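Phosphotriesterase homology protein (Escherichia coli, PDB 1BF6) hydrolyses phosphorylated glyceryl acetates, and also aromatic acetates and propionates, at a site that binds two zinc ions. Local coordinates at residues A[33-36]-A[37-40]; A[105-109]-A[110-114]; A[130-133]-A[134-138]; A[283-286]-A[287-290]. All coordinates share one frame; numbering follows the deposited sequence.

The four contacts follow one another along a chain of the TIM-barrel clan, each local to one helix. Contact 1 lies within helix 32-44, contact 2 at the C-terminal end of helix 97-109, contact 3 at the start of helix 134-150 and contact 4 in helix 275-289. No two touch: contacts 2 and 4 have centres about 23 Å apart, whereas contacts 1 and 3, on opposite sides of the chain's centre, are about 36 Å apart. Contacts 2 and 3 are linked indirectly, since helices 97-109 and 134-150 pack together. Contact 4 lies beside strands 7-12 and 237-239, so the last helix closes the barrel against its first and last strands.

Contact 1 of 4, residues A[33-36]-A[37-40]; sequences AFIC and QEMN
Gln37 has CG beside its own backbone N (chi1 -72°) and an extended chain beyond it, which lays the side chain back along the helix toward Ala33 and Phe34. Its CG lies 3.3 Å from Ala33 O, and NE2 comes within 3.9 Å of Ala33 CB. The other atom of the amide, OE1, approaches Phe34 CD1 at 3.9 Å; the two side chains run alongside each other, ring and amide planes 64° apart. One residue further along, Ile35 and Glu38 cross at about a right angle, Ile35 CD1 meeting Glu38 CG at 4.1 Å. The bend of Glu38 at chi2 (-90°) leads its carboxylate away to Lys250, with which OE1 forms a salt bridge, and to the backbone N of Tyr257. Met39 CG lies 3.3 Å from Ile35 O. In the backbone the i to i+4 bonds are regular: Gln37 N donates to Ala33 O at 3.0 Å, and the next three amides repeat the pattern. Ile35, Cys36, Met39 and Asn40 face helix 62-72, while Gln37 is exposed, the two-sided pattern of an amphipathic outer helix in a TIM-barrel fold.

Contact 2 of 4, residues A[105-109]-A[110-114]; sequences VDEIE and QGIDG
Helix 97-109 ends where the carbonyl of Asp106 accepts two successive amides, Gln110 N at 2.8 Å and Gly111 N at 3.3 Å, before the chain turns off at Gly111 with phi 152°. Gly111 is the C' glycine, the first residue to leave the helix; at these backbone angles a CB would collide with the carbonyl oxygen of Gln110. Gly111 N lies in the plane of the Asp106 carbonyl, Gln110 N 34° out of it. The turn also brings Gly111 O over the last helical turn, where Glu107 CA makes a CH...O contact with it at 3.5 Å. Among the side chains, Ile112 carries the apolar part. Its CG2 reaches the flank of Glu107, 3.6 Å from CB and 3.7 Å from CD, and the two side chains cross at about a right angle. With CG1 set between the backbone N and carbonyl carbon (chi1 56°), CG2 is the branch left to meet the glutamate. The buried Glu107 carboxylate is satisfied elsewhere, by a hydrogen bond between OE1 and Thr80 OG1 and a salt bridge between OE2 and Arg60. Arg60 also pairs with Asp113, so one arginine bridges the helix end and the loop and probably offsets the two negative charges. A water adds a second link, donating to Glu107 OE2 at 2.9 Å and accepting from Asp113 N at 2.7 Å.

Contact 3 of 4, residues A[130-133]-A[134-138]; sequences GKIT and PLEEK
Thr133 and Glu136 cross obliquely, each side chain accepting from the other's backbone N-H in a capping box at the start of helix 134-150. Thr133, the N-cap, holds OG1 between its backbone N and carbonyl carbon (chi1 72°), from where it accepts Glu136 N at 3.2 Å. In return the extended Glu136 chain runs back past Thr133 OG1, and OE1 takes Thr133 N at 3.1 Å. That bond is straight at hydrogen, 171°, although the donor stands above the carboxylate plane, 44° out of it. Thr133 OG1 lies against the glutamate stem, 3.4 Å from CG, with Thr133 CG2 beside OE1. A backbone bond from Glu137 N to Thr133 O, 2.9 Å, closes the first helical turn. On the flank, Ile132 CG2 packs over this turn, 4.0 Å from Glu136 CB, and its side chain also touches Glu166 of helix 164-173. Both side chains of the box have further partners: Thr133 OG1 bonds to Asp85 OD1, and Glu136 OE2 to Ser128 OG and the backbone N of Asp85. An alanine in place of Glu136 would take away the acceptor for Thr133 N and would probably leave that amide, Ser128 and Asp85 N without their mate. The box thus gives side-chain acceptors to two amides at the helix start, Thr133 N and Glu136 N, and a negative carboxylate so near the helix N-terminus is likely to be favoured by the helix dipole.

Contact 4 of 4, residues A[283-286]-A[287-290]; sequences RENP and SQFF
Pro286, Ser287 and Gln288 carry most of this contact near the end of helix 275-289, where the proline kinks the helix because its N has no hydrogen to give to the turn before. Ser287 grips the carbonyl of Arg283 twice: OG donates at 2.8 Å and the backbone N at 3.2 Å, the two reaching Arg283 O from opposite faces of the carbonyl plane. This double hold depends on OG sitting beside the backbone N (chi1 -64°), which turns the hydroxyl back along the helix. An alanine at Ser287 would remove the hydroxyl and is likely to leave Arg283 O held by the backbone amide alone among the donors of this turn. Pro286 meets Phe290 one turn on. Its CB lies at the edge of the Phe290 ring, in the ring plane and 3.8 Å from CD2, while Pro286 O accepts Phe290 N at 2.8 Å. One face of the same ring receives Phe289 CD1, 3.6 Å above the plane. Gln288 lays its CG 3.2 Å from Glu284 O. Its amide plane is turned 38° from that of Asn285, and a water lies near both oxygens, 2.7 Å from Asn285 OD1 and 3.1 Å from Gln288 OE1. Asn285 ND2 turns to the carbonyls of Leu234 and Val237, while Phe289 makes a cation-pi contact with Arg180, a glucose-binding residue like Arg283 itself. The chemistry is therefore divided: carbonyls of the kinked turn are satisfied by amides and a hydroxyl, while proline and phenylalanine supply an apolar face against Met238 of the barrel.

Contact 1 of 4, residues A[33-36]-A[37-40]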
loop_
_atom_site.group_PDB
_atom_site.type_symbol
_atom_site.label_atom_id
_atom_site.label_comp_id
_atom_site.label_asym_id
_atom_site.label_seq_id
_atom_site.Cartn_x
_atom_site.Cartn_y
_atom_site.Cartn_z
ATOM N N ALA A 33 -20.516 -7.838 0.834
ATOM C CA ALA A 33 -21.480 -6.929 0.213
ATOM C C ALA A 33 -21.045 -5.471 0.343
ATOM O O ALA A 33 -21.018 -4.738 -0.648
ATOM C CB ALA A 33 -22.875 -7.138 0.810
ATOM N N PHE A 34 -20.661 -5.070 1.550
ATOM C CA PHE A 34 -20.217 -3.703 1.799
ATOM C C PHE A 34 -18.981 -3.343 0.984
ATOM O O PHE A 34 -18.900 -2.242 0.438
ATOM C CB PHE A 34 -19.895 -3.492 3.275
ATOM C CG PHE A 34 -21.082 -3.600 4.182
ATOM C CD1 PHE A 34 -22.372 -3.591 3.674
ATOM C CD2 PHE A 34 -20.899 -3.692 5.556
ATOM C CE1 PHE A 34 -23.461 -3.670 4.521
ATOM C CE2 PHE A 34 -21.984 -3.772 6.416
ATOM C CZ PHE A 34 -23.265 -3.761 5.895
ATOM N N ILE A 35 -18.006 -4.252 0.930
ATOM C CA ILE A 35 -16.779 -3.991 0.181
ATOM C C ILE A 35 -17.067 -3.874 -1.315
ATOM O O ILE A 35 -16.526 -2.988 -1.968
ATOM C CB ILE A 35 -15.629 -5.008 0.532
ATOM C CG1 ILE A 35 -14.698 -4.326 1.574
ATOM C CG2 ILE A 35 -14.814 -5.362 -0.715
ATOM C CD1 ILE A 35 -14.705 -2.774 1.605
ATOM N N CYS A 36 -17.954 -4.718 -1.838
ATOM C CA CYS A 36 -18.348 -4.644 -3.246
ATOM C C CYS A 36 -19.033 -3.298 -3.539
ATOM O O CYS A 36 -18.797 -2.691 -4.580
ATOM C CB CYS A 36 -19.305 -5.777 -3.609
ATOM S SG CYS A 36 -18.520 -7.383 -3.835
ATOM N N GLN A 37 -19.881 -2.832 -2.621
ATOM C CA GLN A 37 -20.574 -1.553 -2.806
ATOM C C GLN A 37 -19.561 -0.408 -2.840
ATOM O O GLN A 37 -19.684 0.513 -3.658
ATOM C CB GLN A 37 -21.611 -1.331 -1.693
ATOM C CG GLN A 37 -22.844 -2.239 -1.807
ATOM C CD GLN A 37 -23.557 -2.485 -0.467
ATOM O OE1 GLN A 37 -23.502 -1.664 0.461
ATOM N NE2 GLN A 37 -24.222 -3.632 -0.365
ATOM N N GLU A 38 -18.542 -0.487 -1.981
ATOM C CA GLU A 38 -17.493 0.529 -1.927
ATOM C C GLU A 38 -16.689 0.553 -3.229
ATOM O O GLU A 38 -16.239 1.610 -3.664
ATOM C CB GLU A 38 -16.554 0.264 -0.753
ATOM C CG GLU A 38 -17.221 0.362 0.626
ATOM C CD GLU A 38 -17.183 1.762 1.231
ATOM O OE1 GLU A 38 -16.575 2.685 0.644
ATOM O OE2 GLU A 38 -17.748 1.934 2.333
ATOM N N MET A 39 -16.496 -0.613 -3.844
ATOM C CA MET A 39 -15.737 -0.679 -5.095
ATOM C C MET A 39 -16.567 -0.074 -6.220
ATOM O O MET A 39 -16.025 0.599 -7.086
ATOM C CB MET A 39 -15.302 -2.117 -5.421
ATOM C CG MET A 39 -14.312 -2.723 -4.410
ATOM S SD MET A 39 -12.787 -1.796 -4.129
ATOM C CE MET A 39 -13.070 -1.095 -2.457
ATOM N N ASN A 40 -17.883 -0.280 -6.185
ATOM C CA ASN A 40 -18.771 0.305 -7.189
ATOM C C ASN A 40 -18.742 1.833 -7.066
ATOM O O ASN A 40 -18.742 2.540 -8.075
ATOM C CB ASN A 40 -20.207 -0.204 -7.027
ATOM C CG ASN A 40 -20.375 -1.645 -7.472
ATOM O OD1 ASN A 40 -21.296 -2.338 -7.035
ATOM N ND2 ASN A 40 -19.508 -2.096 -8.361
#

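Contact 2 of 4, residues A[105-109]-A[110-114]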
loop_
_atom_site.group_PDB
_atom_site.type_symbol
_atom_site.label_atom_id
_atom_site.label_comp_id
_atom_site.label_asym_id
_atom_site.label_seq_id
_atom_site.Cartn_x
_atom_site.Cartn_y
_atom_site.Cartn_z
ATOM N N VAL A 105 8.501 -15.527 -4.400
ATOM C CA VAL A 105 8.616 -15.767 -5.841
ATOM C C VAL A 105 7.497 -16.686 -6.358
ATOM O O VAL A 105 6.906 -16.403 -7.398
ATOM C CB VAL A 105 10.026 -16.361 -6.224
ATOM C CG1 VAL A 105 10.027 -16.826 -7.684
ATOM C CG2 VAL A 105 11.121 -15.326 -5.988
ATOM N N ASP A 106 7.169 -17.758 -5.627
ATOM C CA ASP A 106 6.119 -18.675 -6.058
ATOM C C ASP A 106 4.722 -18.052 -5.968
ATOM O O ASP A 106 3.819 -18.442 -6.699
ATOM C CB ASP A 106 6.144 -19.970 -5.248
ATOM C CG ASP A 106 7.381 -20.832 -5.530
ATOM O OD1 ASP A 106 8.195 -20.506 -6.424
ATOM O OD2 ASP A 106 7.536 -21.845 -4.824
ATOM N N GLU A 107 4.531 -17.140 -5.027
ATOM C CA GLU A 107 3.233 -16.491 -4.894
ATOM C C GLU A 107 3.026 -15.559 -6.089
ATOM O O GLU A 107 1.897 -15.382 -6.554
ATOM C CB GLU A 107 3.114 -15.756 -3.556
ATOM C CG GLU A 107 2.913 -16.726 -2.375
ATOM C CD GLU A 107 2.134 -16.124 -1.201
ATOM O OE1 GLU A 107 2.360 -14.948 -0.852
ATOM O OE2 GLU A 107 1.316 -16.858 -0.613
ATOM N N ILE A 108 4.138 -15.042 -6.617
ATOM C CA ILE A 108 4.147 -14.154 -7.783
ATOM C C ILE A 108 4.001 -14.952 -9.083
ATOM O O ILE A 108 3.221 -14.581 -9.966
ATOM C CB ILE A 108 5.472 -13.346 -7.843
ATOM C CG1 ILE A 108 5.459 -12.236 -6.802
ATOM C CG2 ILE A 108 5.749 -12.814 -9.258
ATOM C CD1 ILE A 108 6.805 -11.589 -6.592
ATOM N N GLU A 109 4.709 -16.084 -9.162
ATOM C CA GLU A 109 4.733 -16.926 -10.356
ATOM C C GLU A 109 3.651 -17.977 -10.515
ATOM O O GLU A 109 3.158 -18.174 -11.619
ATOM C CB GLU A 109 6.114 -17.609 -10.519
ATOM C CG GLU A 109 7.317 -16.675 -10.493
ATOM C CD GLU A 109 7.527 -15.920 -11.799
ATOM O OE1 GLU A 109 6.556 -15.703 -12.548
ATOM O OE2 GLU A 109 8.681 -15.540 -12.084
ATOM N N GLN A 110 3.297 -18.676 -9.437
ATOM C CA GLN A 110 2.289 -19.731 -9.523
ATOM C C GLN A 110 0.881 -19.345 -9.068
ATOM O O GLN A 110 -0.102 -19.709 -9.710
ATOM C CB GLN A 110 2.731 -20.969 -8.737
ATOM C CG GLN A 110 4.165 -21.421 -8.989
ATOM C CD GLN A 110 4.486 -21.596 -10.462
ATOM O OE1 GLN A 110 3.697 -22.161 -11.232
ATOM N NE2 GLN A 110 5.652 -21.099 -10.866
ATOM N N GLY A 111 0.782 -18.674 -7.924
ATOM C CA GLY A 111 -0.528 -18.293 -7.423
ATOM C C GLY A 111 -0.585 -18.166 -5.914
ATOM O O GLY A 111 0.358 -18.525 -5.192
ATOM N N ILE A 112 -1.688 -17.604 -5.431
ATOM C CA ILE A 112 -1.870 -17.419 -4.001
ATOM C C ILE A 112 -3.142 -18.087 -3.488
ATOM O O ILE A 112 -4.132 -18.219 -4.209
ATOM C CB ILE A 112 -1.874 -15.923 -3.586
ATOM C CG1 ILE A 112 -2.949 -15.142 -4.353
ATOM C CG2 ILE A 112 -0.484 -15.318 -3.748
ATOM C CD1 ILE A 112 -3.156 -13.738 -3.815
ATOM N N ASP A 113 -3.065 -18.565 -2.252
ATOM C CA ASP A 113 -4.179 -19.215 -1.569
ATOM C C ASP A 113 -4.910 -20.305 -2.346
ATOM O O ASP A 113 -6.127 -20.478 -2.202
ATOM C CB ASP A 113 -5.165 -18.152 -1.055
ATOM C CG ASP A 113 -4.476 -17.048 -0.256
ATOM O OD1 ASP A 113 -3.549 -17.353 0.529
ATOM O OD2 ASP A 113 -4.851 -15.861 -0.412
ATOM N N GLY A 114 -4.165 -21.043 -3.167
ATOM C CA GLY A 114 -4.754 -22.128 -3.932
ATOM C C GLY A 114 -5.618 -21.711 -5.105
ATOM O O GLY A 114 -6.335 -22.536 -5.658
HETATM O O HOH W 1 7.892 -20.027 -9.253
HETATM O O HOH W 2 2.557 -20.141 -4.405
HETATM O O HOH W 3 -0.492 -19.021 -1.413
#

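Contact 3 of 4, residues A[130-133]-A[134-138]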
loop_
_atom_site.group_PDB
_atom_site.type_symbol
_atom_site.label_atom_id
_atom_site.label_comp_id
_atom_site.label_asym_id
_atom_site.label_seq_id
_atom_site.Cartn_x
_atom_site.Cartn_y
_atom_site.Cartn_z
ATOM N N GLY A 130 10.484 3.317 14.807
ATOM C CA GLY A 130 11.803 3.778 15.187
ATOM C C GLY A 130 12.919 2.751 15.137
ATOM O O GLY A 130 14.028 3.019 15.602
ATOM N N LYS A 131 12.648 1.591 14.555
ATOM C CA LYS A 131 13.668 0.553 14.461
ATOM C C LYS A 131 13.335 -0.541 13.463
ATOM O O LYS A 131 12.171 -0.798 13.168
ATOM C CB LYS A 131 13.902 -0.097 15.836
ATOM C CG LYS A 131 12.706 -0.874 16.320
ATOM C CD LYS A 131 12.939 -1.627 17.622
ATOM C CE LYS A 131 11.656 -2.371 18.009
ATOM N NZ LYS A 131 11.782 -3.179 19.251
ATOM N N ILE A 132 14.382 -1.147 12.910
ATOM C CA ILE A 132 14.231 -2.276 12.004
ATOM C C ILE A 132 14.796 -3.435 12.828
ATOM O O ILE A 132 15.978 -3.435 13.190
ATOM C CB ILE A 132 15.045 -2.112 10.694
ATOM C CG1 ILE A 132 14.544 -0.888 9.910
ATOM C CG2 ILE A 132 14.929 -3.375 9.852
ATOM C CD1 ILE A 132 15.260 -0.649 8.586
ATOM N N THR A 133 13.928 -4.367 13.199
ATOM C CA THR A 133 14.342 -5.514 14.010
ATOM C C THR A 133 15.078 -6.538 13.131
ATOM O O THR A 133 14.990 -6.490 11.900
ATOM C CB THR A 133 13.114 -6.226 14.626
ATOM O OG1 THR A 133 12.403 -6.922 13.592
ATOM C CG2 THR A 133 12.174 -5.216 15.302
ATOM N N PRO A 134 15.834 -7.463 13.753
ATOM C CA PRO A 134 16.556 -8.481 12.980
ATOM C C PRO A 134 15.631 -9.280 12.045
ATOM O O PRO A 134 16.003 -9.576 10.904
ATOM C CB PRO A 134 17.146 -9.369 14.078
ATOM C CG PRO A 134 17.494 -8.384 15.130
ATOM C CD PRO A 134 16.256 -7.483 15.166
ATOM N N LEU A 135 14.426 -9.620 12.503
ATOM C CA LEU A 135 13.498 -10.373 11.661
ATOM C C LEU A 135 12.965 -9.537 10.499
ATOM O O LEU A 135 12.713 -10.056 9.414
ATOM C CB LEU A 135 12.337 -10.941 12.479
ATOM C CG LEU A 135 12.708 -12.044 13.476
ATOM C CD1 LEU A 135 11.445 -12.514 14.192
ATOM C CD2 LEU A 135 13.350 -13.215 12.739
ATOM N N GLU A 136 12.742 -8.250 10.746
ATOM C CA GLU A 136 12.278 -7.354 9.687
ATOM C C GLU A 136 13.393 -7.193 8.641
ATOM O O GLU A 136 13.126 -7.208 7.439
ATOM C CB GLU A 136 11.880 -6.006 10.280
ATOM C CG GLU A 136 10.509 -6.056 10.941
ATOM C CD GLU A 136 10.244 -4.903 11.884
ATOM O OE1 GLU A 136 11.113 -4.027 12.062
ATOM O OE2 GLU A 136 9.141 -4.882 12.461
ATOM N N GLU A 137 14.638 -7.063 9.100
ATOM C CA GLU A 137 15.774 -6.945 8.192
ATOM C C GLU A 137 15.814 -8.159 7.264
ATOM O O GLU A 137 15.969 -8.019 6.048
ATOM C CB GLU A 137 17.090 -6.848 8.960
ATOM C CG GLU A 137 18.308 -6.841 8.029
ATOM C CD GLU A 137 19.626 -6.766 8.765
ATOM O OE1 GLU A 137 19.746 -7.363 9.860
ATOM O OE2 GLU A 137 20.553 -6.128 8.239
ATOM N N LYS A 138 15.641 -9.344 7.847
ATOM C CA LYS A 138 15.645 -10.607 7.108
ATOM C C LYS A 138 14.524 -10.619 6.068
ATOM O O LYS A 138 14.718 -11.061 4.930
ATOM C CB LYS A 138 15.459 -11.765 8.085
ATOM C CG LYS A 138 15.538 -13.155 7.501
ATOM C CD LYS A 138 15.154 -14.151 8.597
ATOM C CE LYS A 138 15.500 -15.574 8.254
ATOM N NZ LYS A 138 15.175 -16.443 9.431
#

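Contact 4 of 4, residues A[283-286]-A[287-290]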
loop_
_atom_site.group_PDB
_atom_site.type_symbol
_atom_site.label_atom_id
_atom_site.label_comp_id
_atom_site.label_asym_id
_atom_site.label_seq_id
_atom_site.Cartn_x
_atom_site.Cartn_y
_atom_site.Cartn_z
ATOM N N ARG A 283 -3.295 8.566 -11.554
ATOM C CA ARG A 283 -3.304 7.744 -12.756
ATOM C C ARG A 283 -1.927 7.501 -13.365
ATOM O O ARG A 283 -1.544 6.351 -13.580
ATOM C CB ARG A 283 -4.242 8.343 -13.821
ATOM C CG ARG A 283 -4.332 7.532 -15.124
ATOM C CD ARG A 283 -4.834 8.381 -16.296
ATOM N NE ARG A 283 -6.167 8.910 -16.020
ATOM C CZ ARG A 283 -6.548 10.180 -16.181
ATOM N NH1 ARG A 283 -5.705 11.102 -16.642
ATOM N NH2 ARG A 283 -7.776 10.538 -15.815
ATOM N N GLU A 284 -1.185 8.573 -13.640
ATOM C CA GLU A 284 0.123 8.440 -14.275
ATOM C C GLU A 284 1.118 7.624 -13.464
ATOM O O GLU A 284 1.605 6.588 -13.928
ATOM C CB GLU A 284 0.713 9.806 -14.601
ATOM C CG GLU A 284 -0.119 10.610 -15.588
ATOM C CD GLU A 284 0.635 11.806 -16.164
ATOM O OE1 GLU A 284 1.890 11.838 -16.076
ATOM O OE2 GLU A 284 -0.030 12.710 -16.720
ATOM N N ASN A 285 1.385 8.075 -12.248
ATOM C CA ASN A 285 2.329 7.390 -11.366
ATOM C C ASN A 285 2.068 5.890 -11.190
ATOM O O ASN A 285 2.968 5.086 -11.407
ATOM C CB ASN A 285 2.435 8.100 -10.002
ATOM C CG ASN A 285 3.143 9.437 -10.092
ATOM O OD1 ASN A 285 3.646 9.822 -11.148
ATOM N ND2 ASN A 285 3.187 10.153 -8.982
ATOM N N PRO A 286 0.838 5.491 -10.817
ATOM C CA PRO A 286 0.538 4.064 -10.637
ATOM C C PRO A 286 0.736 3.247 -11.917
ATOM O O PRO A 286 1.248 2.121 -11.875
ATOM C CB PRO A 286 -0.932 4.073 -10.231
ATOM C CG PRO A 286 -1.079 5.360 -9.506
ATOM C CD PRO A 286 -0.304 6.320 -10.379
ATOM N N SER A 287 0.287 3.799 -13.044
ATOM C CA SER A 287 0.429 3.127 -14.333
ATOM C C SER A 287 1.905 2.864 -14.648
ATOM O O SER A 287 2.240 1.821 -15.190
ATOM C CB SER A 287 -0.198 3.967 -15.446
ATOM O OG SER A 287 -1.598 4.103 -15.246
ATOM N N GLN A 288 2.775 3.801 -14.280
ATOM C CA GLN A 288 4.210 3.667 -14.522
ATOM C C GLN A 288 4.879 2.745 -13.503
ATOM O O GLN A 288 5.797 1.993 -13.849
ATOM C CB GLN A 288 4.896 5.041 -14.463
ATOM C CG GLN A 288 4.332 6.084 -15.432
ATOM C CD GLN A 288 4.900 7.492 -15.220
ATOM O OE1 GLN A 288 5.466 7.808 -14.165
ATOM N NE2 GLN A 288 4.730 8.350 -16.226
ATOM N N PHE A 289 4.385 2.761 -12.264
ATOM C CA PHE A 289 4.988 1.978 -11.185
ATOM C C PHE A 289 4.539 0.533 -11.019
ATOM O O PHE A 289 5.378 -0.370 -10.911
ATOM C CB PHE A 289 4.829 2.731 -9.853
ATOM C CG PHE A 289 5.536 2.084 -8.691
ATOM C CD1 PHE A 289 4.901 1.098 -7.926
ATOM C CD2 PHE A 289 6.832 2.460 -8.361
ATOM C CE1 PHE A 289 5.557 0.494 -6.847
ATOM C CE2 PHE A 289 7.502 1.863 -7.279
ATOM C CZ PHE A 289 6.858 0.879 -6.523
ATOM N N PHE A 290 3.228 0.318 -10.992
ATOM C CA PHE A 290 2.649 -1.006 -10.774
ATOM C C PHE A 290 2.652 -1.978 -11.929
ATOM O O PHE A 290 2.398 -3.171 -11.738
ATOM C CB PHE A 290 1.235 -0.880 -10.186
ATOM C CG PHE A 290 1.214 -0.226 -8.842
ATOM C CD1 PHE A 290 1.788 -0.862 -7.736
ATOM C CD2 PHE A 290 0.708 1.057 -8.685
ATOM C CE1 PHE A 290 1.862 -0.218 -6.493
ATOM C CE2 PHE A 290 0.777 1.712 -7.444
ATOM C CZ PHE A 290 1.356 1.075 -6.347
HETATM O O HOH W 4 4.117 10.572 -13.737
#